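Local coordinates for McyG protein (Microcystis aeruginosa PCC 7806, PDB 4R0M) that probably activates phenylalanine or a related phenylpropanoid as its adenylate and loads it onto a fused carrier domain at the start of microcystin assembly, at residues F360-K365 and E429-G434; P383-G388 and L422-K427. All blocks are in the same frame, centred on the assembly; numbering follows the deposited sequence.

Interaction 1 (F360-K365 and E429-G434); sequences FVSLGK and ELFITG. With FA5 (adenosine-5'-[phenylalaninyl-phosphate]), chain C.
The methyl CG2 of Thr433 sits over the centre of the Phe360 ring, 3.5 Å from its centroid and 9° off the normal, a direct CH-pi contact. Phe431 supplies a second one. Its CG lies anti to the carbonyl carbon (chi1 -66°), which brings the ring to the backbone of 360-362, where Ser362 CA rests over one face, displaced toward the rim. An alanine in place of Phe360 would probably leave the Thr433 methyl without its aromatic face and open a gap beside it, where Phe448 would also lose its edge-to-face partner.

Hydrogen bonds fix the other end. Leu363 N gives a bond of 2.7 Å to Leu430 O, nearly in line with that carbonyl, and Leu430 N returns one of 2.8 Å to Gly364 O. Ser362 OG, anti to its own backbone N, donates to Glu429 OE1 at 2.7 Å on the anti lone pair, while Gly364 N donates to the same hydroxyl, forming an ST turn.

Apolar contacts complete the join. Leu363 CD1 meets Ile432 CG1 at 3.5 Å, the two side chains crossing at about a right angle, and both border the adenine: Leu363 CD1 lies 3.5 Å from N6 of the adenylate and Ile432 CG2 3.6 Å from its C2. The backbone bonds lie next to these two residues and are likely to fix their spacing.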
ATOM      1  N   PHE A 360      -3.543  15.505  14.207  1.00 61.35           N
ATOM      2  CA  PHE A 360      -2.631  14.943  13.249  1.00 57.53           C
ATOM      3  C   PHE A 360      -1.486  14.235  13.925  1.00 55.24           C
ATOM      4  O   PHE A 360      -0.916  14.725  14.864  1.00 56.65           O
ATOM      5  CB  PHE A 360      -2.165  16.018  12.288  1.00 56.78           C
ATOM      6  CG  PHE A 360      -3.295  16.728  11.612  1.00 56.53           C
ATOM      7  CD1 PHE A 360      -4.169  16.038  10.820  1.00 55.80           C
ATOM      8  CD2 PHE A 360      -3.499  18.060  11.796  1.00 55.70           C
ATOM      9  CE1 PHE A 360      -5.214  16.666  10.201  1.00 54.94           C
ATOM     10  CE2 PHE A 360      -4.551  18.690  11.200  1.00 55.10           C
ATOM     11  CZ  PHE A 360      -5.407  17.992  10.395  1.00 54.64           C
ATOM     12  N   VAL A 361      -1.215  13.033  13.466  1.00 51.37           N
ATOM     13  CA  VAL A 361      -0.119  12.237  13.919  1.00 47.66           C
ATOM     14  C   VAL A 361       1.164  12.606  13.223  1.00 45.90           C
ATOM     15  O   VAL A 361       1.156  12.913  12.065  1.00 45.55           O
ATOM     16  CB  VAL A 361      -0.416  10.796  13.643  1.00 47.42           C
ATOM     17  CG1 VAL A 361       0.697   9.929  14.139  1.00 47.24           C
ATOM     18  CG2 VAL A 361      -1.699  10.423  14.320  1.00 47.28           C
ATOM     19  N   SER A 362       2.268  12.613  13.946  1.00 43.84           N
ATOM     20  CA  SER A 362       3.553  12.838  13.325  1.00 42.27           C
ATOM     21  C   SER A 362       3.994  11.625  12.562  1.00 40.90           C
ATOM     22  O   SER A 362       3.940  10.531  13.063  1.00 40.27           O
ATOM     23  CB  SER A 362       4.596  13.167  14.370  1.00 42.32           C
ATOM     24  OG  SER A 362       5.868  13.321  13.813  1.00 42.19           O
ATOM     25  N   LEU A 363       4.459  11.855  11.351  1.00 39.19           N
ATOM     26  CA  LEU A 363       5.008  10.801  10.503  1.00 38.43           C
ATOM     27  C   LEU A 363       6.540  10.870  10.461  1.00 38.03           C
ATOM     28  O   LEU A 363       7.188  10.224   9.633  1.00 37.64           O
ATOM     29  CB  LEU A 363       4.394  10.860   9.097  1.00 37.58           C
ATOM     30  CG  LEU A 363       2.861  10.867   8.990  1.00 37.31           C
ATOM     31  CD1 LEU A 363       2.434  10.873   7.534  1.00 36.66           C
ATOM     32  CD2 LEU A 363       2.213   9.697   9.719  1.00 36.99           C
ATOM     33  N   GLY A 364       7.103  11.661  11.371  1.00 37.91           N
ATOM     34  CA  GLY A 364       8.539  11.682  11.619  1.00 37.46           C
ATOM     35  C   GLY A 364       9.381  12.448  10.622  1.00 37.89           C
ATOM     36  O   GLY A 364       8.871  13.250   9.837  1.00 38.54           O
ATOM     37  N   LYS A 365      10.683  12.183  10.663  1.00 37.92           N
ATOM     38  CA  LYS A 365      11.665  12.880   9.842  1.00 37.78           C
ATOM     39  C   LYS A 365      12.106  12.005   8.668  1.00 37.14           C
ATOM     40  O   LYS A 365      12.032  10.781   8.755  1.00 37.05           O
ATOM     41  CB  LYS A 365      12.876  13.277  10.697  1.00 38.00           C
ATOM     42  CG  LYS A 365      12.548  14.224  11.842  1.00 38.51           C
ATOM     43  CD  LYS A 365      13.800  14.636  12.599  1.00 38.61           C
ATOM     44  CE  LYS A 365      13.455  15.446  13.840  1.00 38.55           C
ATOM     45  NZ  LYS A 365      14.676  15.912  14.555  1.00 38.14           N
ATOM     46  N   GLU A 429       9.463  17.334  11.698  1.00 45.77           N
ATOM     47  CA  GLU A 429       8.582  16.175  11.560  1.00 45.32           C
ATOM     48  C   GLU A 429       7.442  16.437  10.573  1.00 44.21           C
ATOM     49  O   GLU A 429       6.853  17.519  10.568  1.00 44.28           O
ATOM     50  CB  GLU A 429       8.027  15.762  12.926  1.00 46.20           C
ATOM     51  CG  GLU A 429       9.067  15.174  13.867  1.00 46.92           C
ATOM     52  CD  GLU A 429       8.584  15.073  15.304  1.00 48.60           C
ATOM     53  OE1 GLU A 429       7.474  14.544  15.539  1.00 48.75           O
ATOM     54  OE2 GLU A 429       9.324  15.519  16.206  1.00 49.85           O
ATOM     55  N   LEU A 430       7.141  15.442   9.739  1.00 42.68           N
ATOM     56  CA  LEU A 430       6.069  15.561   8.751  1.00 41.62           C
ATOM     57  C   LEU A 430       4.705  15.213   9.337  1.00 41.64           C
ATOM     58  O   LEU A 430       4.549  14.192  10.009  1.00 42.15           O
ATOM     59  CB  LEU A 430       6.353  14.697   7.514  1.00 41.23           C
ATOM     60  CG  LEU A 430       5.257  14.569   6.436  1.00 41.06           C
ATOM     61  CD1 LEU A 430       4.955  15.902   5.759  1.00 40.39           C
ATOM     62  CD2 LEU A 430       5.636  13.520   5.402  1.00 40.25           C
ATOM     63  N   PHE A 431       3.731  16.080   9.075  1.00 41.60           N
ATOM     64  CA  PHE A 431       2.341  15.852   9.452  1.00 41.30           C
ATOM     65  C   PHE A 431       1.478  15.958   8.194  1.00 41.25           C
ATOM     66  O   PHE A 431       1.306  17.051   7.648  1.00 41.56           O
ATOM     67  CB  PHE A 431       1.876  16.895  10.477  1.00 41.25           C
ATOM     68  CG  PHE A 431       2.562  16.806  11.819  1.00 41.22           C
ATOM     69  CD1 PHE A 431       3.862  17.278  11.992  1.00 41.12           C
ATOM     70  CD2 PHE A 431       1.890  16.286  12.921  1.00 40.94           C
ATOM     71  CE1 PHE A 431       4.486  17.205  13.229  1.00 40.95           C
ATOM     72  CE2 PHE A 431       2.507  16.216  14.161  1.00 40.69           C
ATOM     73  CZ  PHE A 431       3.806  16.676  14.315  1.00 40.55           C
ATOM     74  N   ILE A 432       0.954  14.828   7.723  1.00 40.51           N
ATOM     75  CA  ILE A 432       0.024  14.831   6.590  1.00 39.87           C
ATOM     76  C   ILE A 432      -1.381  15.173   7.090  1.00 39.91           C
ATOM     77  O   ILE A 432      -1.844  14.616   8.087  1.00 39.43           O
ATOM     78  CB  ILE A 432       0.039  13.486   5.812  1.00 39.25           C
ATOM     79  CG1 ILE A 432       1.405  13.246   5.145  1.00 38.59           C
ATOM     80  CG2 ILE A 432      -1.080  13.424   4.775  1.00 38.48           C
ATOM     81  CD1 ILE A 432       1.820  14.273   4.109  1.00 37.83           C
ATOM     82  N   THR A 433      -2.042  16.100   6.401  1.00 40.05           N
ATOM     83  CA  THR A 433      -3.371  16.572   6.802  1.00 40.39           C
ATOM     84  C   THR A 433      -4.468  16.129   5.835  1.00 41.07           C
ATOM     85  O   THR A 433      -5.608  15.891   6.242  1.00 41.79           O
ATOM     86  CB  THR A 433      -3.405  18.105   6.969  1.00 40.43           C
ATOM     87  OG1 THR A 433      -2.866  18.731   5.797  1.00 39.91           O
ATOM     88  CG2 THR A 433      -2.585  18.525   8.177  1.00 41.05           C
ATOM     89  N   GLY A 434      -4.118  16.020   4.556  1.00 41.02           N
ATOM     90  CA  GLY A 434      -5.049  15.546   3.540  1.00 41.35           C
ATOM     91  C   GLY A 434      -4.395  15.355   2.186  1.00 42.24           C
ATOM     92  O   GLY A 434      -3.167  15.415   2.060  1.00 42.06           O
TER
HETATM   93  C   FA5 C 701       1.398   3.535  -0.602  0.60 33.90           C
HETATM   94  O   FA5 C 701       0.253   3.421  -0.182  0.60 34.65           O
HETATM   95  CA  FA5 C 701       2.540   3.730   0.362  1.00 34.42           C
HETATM   96  N   FA5 C 701       2.120   4.815   1.216  1.00 36.01           N
HETATM   97  CB  FA5 C 701       2.794   2.488   1.228  1.00 35.54           C
HETATM   98  CG  FA5 C 701       3.826   2.565   2.360  1.00 35.30           C
HETATM   99  CD1 FA5 C 701       4.316   3.759   2.891  1.00 35.37           C
HETATM  100  CD2 FA5 C 701       4.302   1.367   2.911  1.00 35.43           C
HETATM  101  CE1 FA5 C 701       5.256   3.754   3.929  1.00 35.06           C
HETATM  102  CE2 FA5 C 701       5.235   1.349   3.953  1.00 34.98           C
HETATM  103  CZ  FA5 C 701       5.718   2.552   4.466  1.00 35.11           C
HETATM  104  P   FA5 C 701       0.684   4.309  -3.110  1.00 31.13           P
HETATM  105  OP1 FA5 C 701      -0.455   3.416  -3.526  1.00 32.33           O
HETATM  106  OP2 FA5 C 701       1.585   4.880  -4.175  1.00 31.12           O
HETATM  107  OP3 FA5 C 701       1.613   3.505  -2.048  0.60 32.75           O
HETATM  108  O5' FA5 C 701       0.024   5.530  -2.290  1.00 31.02           O
HETATM  109  C5' FA5 C 701       0.789   6.623  -1.788  1.00 30.16           C
HETATM  110  C4' FA5 C 701      -0.168   7.613  -1.141  1.00 29.90           C
HETATM  111  O4' FA5 C 701      -0.800   7.068   0.024  1.00 29.53           O
HETATM  112  C3' FA5 C 701       0.523   8.868  -0.648  1.00 29.97           C
HETATM  113  O3' FA5 C 701       0.737   9.810  -1.698  1.00 30.72           O
HETATM  114  C2' FA5 C 701      -0.457   9.379   0.383  1.00 30.42           C
HETATM  115  O2' FA5 C 701      -1.507  10.122  -0.247  1.00 30.32           O
HETATM  116  C1' FA5 C 701      -1.050   8.114   0.968  1.00 30.19           C
HETATM  117  N9  FA5 C 701      -0.374   7.826   2.259  1.00 31.15           N
HETATM  118  C8  FA5 C 701       0.589   6.906   2.454  1.00 31.08           C
HETATM  119  N7  FA5 C 701       1.001   6.880   3.746  1.00 31.43           N
HETATM  120  C5  FA5 C 701       0.295   7.813   4.409  1.00 31.59           C
HETATM  121  C6  FA5 C 701       0.226   8.316   5.804  1.00 31.76           C
HETATM  122  N6  FA5 C 701       1.018   7.804   6.774  1.00 32.13           N
HETATM  123  N1  FA5 C 701      -0.654   9.308   6.079  1.00 31.88           N
HETATM  124  C2  FA5 C 701      -1.449   9.835   5.125  1.00 31.82           C
HETATM  125  N3  FA5 C 701      -1.444   9.424   3.842  1.00 31.55           N
HETATM  126  C4  FA5 C 701      -0.609   8.436   3.426  1.00 31.51           C

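Interaction 2 (P383-G388 and L422-K427); sequences PEREIG and LGYLSK
Gly388 and Gly423 exchange a pair of backbone hydrogen bonds, Gly388 N to Gly423 O at 2.9 Å and Gly423 N to Gly388 O at 3.0 Å, which makes them an antiparallel hydrogen-bonded pair. Close by, Ile387 CA leans on Gly423 O and Leu422 CA on Gly388 O in CA-H...O contacts. Farther along the strand Arg385 N donates to Leu425 O at 3.0 Å.

Between these backbone anchors stands Tyr424. Its CG lies between the backbone N and the carbonyl carbon (chi1 63°), and this directs the ring toward 385-387. Ile387 reaches the ring with its terminal methyl, CD1 lying 3.7 Å from Tyr424 CD1, while Arg385 CA approaches Tyr424 CD2 at 3.8 Å. The arginine bends at chi2 and chi3, so that its side chain runs alongside the tyrosine in the same direction, with guanidinium and ring planes 74° apart; this is not a flat stack. On the way its CD passes 3.4 Å from Ser426 OG.

The loop is folded by a type II beta turn from Pro383 to Glu386, with Arg385 in its positive-phi position (83°). The carboxylate of Glu384 extends past Leu425 O to the turn after the strand, where Lys427 N makes a weak hydrogen bond to Glu384 OE1 at 3.4 Å.

Farther out, Phe431 of strand 429-435 stacks on the Tyr424 ring, and Phe360 also touches that tyrosine. Leu425 packs against Ile372 and Ile374 of strand 370-375. The bridge between Gly388 and Gly423 places the contact where strand 388-394 begins to pair with strand 421-426 in the antiparallel sheet.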
ATOM      1  N   PRO A 383       6.157  28.890   6.183  1.00 63.80           N
ATOM      2  CA  PRO A 383       6.570  28.761   7.582  1.00 62.97           C
ATOM      3  C   PRO A 383       5.988  27.505   8.228  1.00 62.26           C
ATOM      4  O   PRO A 383       4.933  27.024   7.807  1.00 61.72           O
ATOM      5  CB  PRO A 383       5.991  30.021   8.243  1.00 62.69           C
ATOM      6  CG  PRO A 383       4.940  30.517   7.306  1.00 62.99           C
ATOM      7  CD  PRO A 383       5.434  30.152   5.942  1.00 63.48           C
ATOM      8  N   GLU A 384       6.678  26.987   9.239  1.00 61.92           N
ATOM      9  CA  GLU A 384       6.260  25.770   9.934  1.00 61.96           C
ATOM     10  C   GLU A 384       4.879  25.913  10.569  1.00 61.56           C
ATOM     11  O   GLU A 384       4.474  27.013  10.951  1.00 61.81           O
ATOM     12  CB  GLU A 384       7.290  25.377  10.999  1.00 62.60           C
ATOM     13  CG  GLU A 384       8.629  24.919  10.436  1.00 63.91           C
ATOM     14  CD  GLU A 384       9.445  24.105  11.425  1.00 64.73           C
ATOM     15  OE1 GLU A 384       9.439  24.434  12.631  1.00 65.02           O
ATOM     16  OE2 GLU A 384      10.100  23.133  10.991  1.00 65.24           O
ATOM     17  N   ARG A 385       4.165  24.791  10.663  1.00 60.86           N
ATOM     18  CA  ARG A 385       2.846  24.701  11.317  1.00 60.46           C
ATOM     19  C   ARG A 385       1.644  25.117  10.451  1.00 59.19           C
ATOM     20  O   ARG A 385       0.505  25.077  10.923  1.00 58.94           O
ATOM     21  CB  ARG A 385       2.820  25.449  12.667  1.00 61.69           C
ATOM     22  CG  ARG A 385       3.763  24.913  13.741  1.00 62.39           C
ATOM     23  CD  ARG A 385       3.247  23.635  14.388  1.00 63.10           C
ATOM     24  NE  ARG A 385       1.974  23.830  15.084  1.00 63.87           N
ATOM     25  CZ  ARG A 385       1.311  22.872  15.730  1.00 63.81           C
ATOM     26  NH1 ARG A 385       1.793  21.637  15.782  1.00 63.88           N
ATOM     27  NH2 ARG A 385       0.162  23.152  16.328  1.00 64.70           N
ATOM     28  N   GLU A 386       1.883  25.509   9.199  1.00 58.47           N
ATOM     29  CA  GLU A 386       0.770  25.814   8.284  1.00 58.58           C
ATOM     30  C   GLU A 386       0.732  24.926   7.036  1.00 56.66           C
ATOM     31  O   GLU A 386       1.775  24.551   6.493  1.00 56.53           O
ATOM     32  CB  GLU A 386       0.687  27.310   7.942  1.00 60.53           C
ATOM     33  CG  GLU A 386       1.747  27.851   6.996  1.00 62.05           C
ATOM     34  CD  GLU A 386       1.487  29.301   6.623  1.00 64.27           C
ATOM     35  OE1 GLU A 386       1.582  30.174   7.514  1.00 64.88           O
ATOM     36  OE2 GLU A 386       1.188  29.569   5.439  1.00 64.54           O
ATOM     37  N   ILE A 387      -0.485  24.614   6.591  1.00 54.63           N
ATOM     38  CA  ILE A 387      -0.737  23.629   5.532  1.00 52.30           C
ATOM     39  C   ILE A 387      -0.241  24.081   4.157  1.00 51.81           C
ATOM     40  O   ILE A 387      -0.386  25.246   3.783  1.00 52.71           O
ATOM     41  CB  ILE A 387      -2.245  23.271   5.425  1.00 51.62           C
ATOM     42  CG1 ILE A 387      -2.942  23.280   6.800  1.00 51.04           C
ATOM     43  CG2 ILE A 387      -2.447  21.947   4.693  1.00 51.51           C
ATOM     44  CD1 ILE A 387      -2.555  22.160   7.745  1.00 49.74           C
ATOM     45  N   GLY A 388       0.343  23.141   3.416  1.00 50.56           N
ATOM     46  CA  GLY A 388       0.774  23.366   2.038  1.00 49.77           C
ATOM     47  C   GLY A 388       1.025  22.057   1.307  1.00 48.82           C
ATOM     48  O   GLY A 388       0.771  20.975   1.847  1.00 47.35           O
ATOM     49  N   LEU A 422      -1.130  16.975   1.086  1.00 39.67           N
ATOM     50  CA  LEU A 422      -1.172  18.209   1.865  1.00 40.78           C
ATOM     51  C   LEU A 422      -0.763  17.963   3.312  1.00 41.23           C
ATOM     52  O   LEU A 422      -1.100  16.933   3.896  1.00 41.33           O
ATOM     53  CB  LEU A 422      -2.575  18.825   1.822  1.00 40.90           C
ATOM     54  CG  LEU A 422      -3.103  19.339   0.479  1.00 41.28           C
ATOM     55  CD1 LEU A 422      -4.623  19.413   0.500  1.00 41.29           C
ATOM     56  CD2 LEU A 422      -2.499  20.690   0.120  1.00 41.42           C
ATOM     57  N   GLY A 423      -0.038  18.921   3.881  1.00 41.93           N
ATOM     58  CA  GLY A 423       0.379  18.841   5.276  1.00 42.79           C
ATOM     59  C   GLY A 423       1.266  19.987   5.720  1.00 43.53           C
ATOM     60  O   GLY A 423       1.348  21.021   5.053  1.00 43.60           O
ATOM     61  N   TYR A 424       1.931  19.793   6.857  1.00 43.97           N
ATOM     62  CA  TYR A 424       2.832  20.799   7.411  1.00 44.69           C
ATOM     63  C   TYR A 424       4.027  20.159   8.102  1.00 45.90           C
ATOM     64  O   TYR A 424       4.004  18.969   8.435  1.00 46.96           O
ATOM     65  CB  TYR A 424       2.087  21.726   8.385  1.00 43.36           C
ATOM     66  CG  TYR A 424       1.522  21.039   9.614  1.00 42.18           C
ATOM     67  CD1 TYR A 424       0.242  20.491   9.603  1.00 41.77           C
ATOM     68  CD2 TYR A 424       2.267  20.949  10.794  1.00 41.93           C
ATOM     69  CE1 TYR A 424      -0.279  19.866  10.726  1.00 41.76           C
ATOM     70  CE2 TYR A 424       1.754  20.325  11.920  1.00 41.15           C
ATOM     71  CZ  TYR A 424       0.482  19.787  11.881  1.00 41.27           C
ATOM     72  OH  TYR A 424      -0.034  19.166  12.993  1.00 41.38           O
ATOM     73  N   LEU A 425       5.067  20.958   8.313  1.00 47.02           N
ATOM     74  CA  LEU A 425       6.238  20.528   9.063  1.00 48.41           C
ATOM     75  C   LEU A 425       6.287  21.224  10.418  1.00 49.34           C
ATOM     76  O   LEU A 425       5.944  22.402  10.531  1.00 51.06           O
ATOM     77  CB  LEU A 425       7.519  20.803   8.273  1.00 48.70           C
ATOM     78  CG  LEU A 425       7.665  20.059   6.943  1.00 49.14           C
ATOM     79  CD1 LEU A 425       8.836  20.608   6.147  1.00 48.97           C
ATOM     80  CD2 LEU A 425       7.809  18.558   7.157  1.00 48.86           C
ATOM     81  N   SER A 426       6.697  20.480  11.440  1.00 49.68           N
ATOM     82  CA  SER A 426       6.819  21.009  12.793  1.00 50.19           C
ATOM     83  C   SER A 426       8.038  20.393  13.466  1.00 50.45           C
ATOM     84  O   SER A 426       8.041  19.202  13.797  1.00 49.88           O
ATOM     85  CB  SER A 426       5.547  20.725  13.600  1.00 50.83           C
ATOM     86  OG  SER A 426       5.644  21.245  14.915  1.00 51.12           O
ATOM     87  N   LYS A 427       9.073  21.216  13.650  1.00 50.80           N
ATOM     88  CA  LYS A 427      10.351  20.791  14.239  1.00 50.34           C
ATOM     89  C   LYS A 427      10.999  19.653  13.442  1.00 49.66           C
ATOM     90  O   LYS A 427      11.621  18.751  14.008  1.00 49.69           O
ATOM     91  CB  LYS A 427      10.179  20.409  15.719  1.00 50.68           C
ATOM     92  CG  LYS A 427       9.774  21.564  16.622  1.00 52.21           C
ATOM     93  CD  LYS A 427       9.440  21.087  18.028  1.00 53.42           C
ATOM     94  CE  LYS A 427       9.055  22.254  18.925  1.00 54.33           C
ATOM     95  NZ  LYS A 427       8.642  21.814  20.288  1.00 54.18           N
TER

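In the fold
The two contacts lie about 9 Å apart, centre to centre, and meet through the hairpin of strands 421-426 and 429-435, which are neighbours in one antiparallel sheet. Along the chain the order is 360-365, 383-388, 422-427, 429-434, so interaction 2 falls wholly between the two halves of interaction 1. A classic beta bulge joins them, with Thr433 and Gly434 both facing Leu422. Interaction 1 lies nearer the chain's centre and borders the adenine of the bound phenylalanyl-adenylate; interaction 2 lies farther out, where strand 388-394 begins. One hairpin therefore connects the nucleotide pocket with the more exposed turn at 383-386.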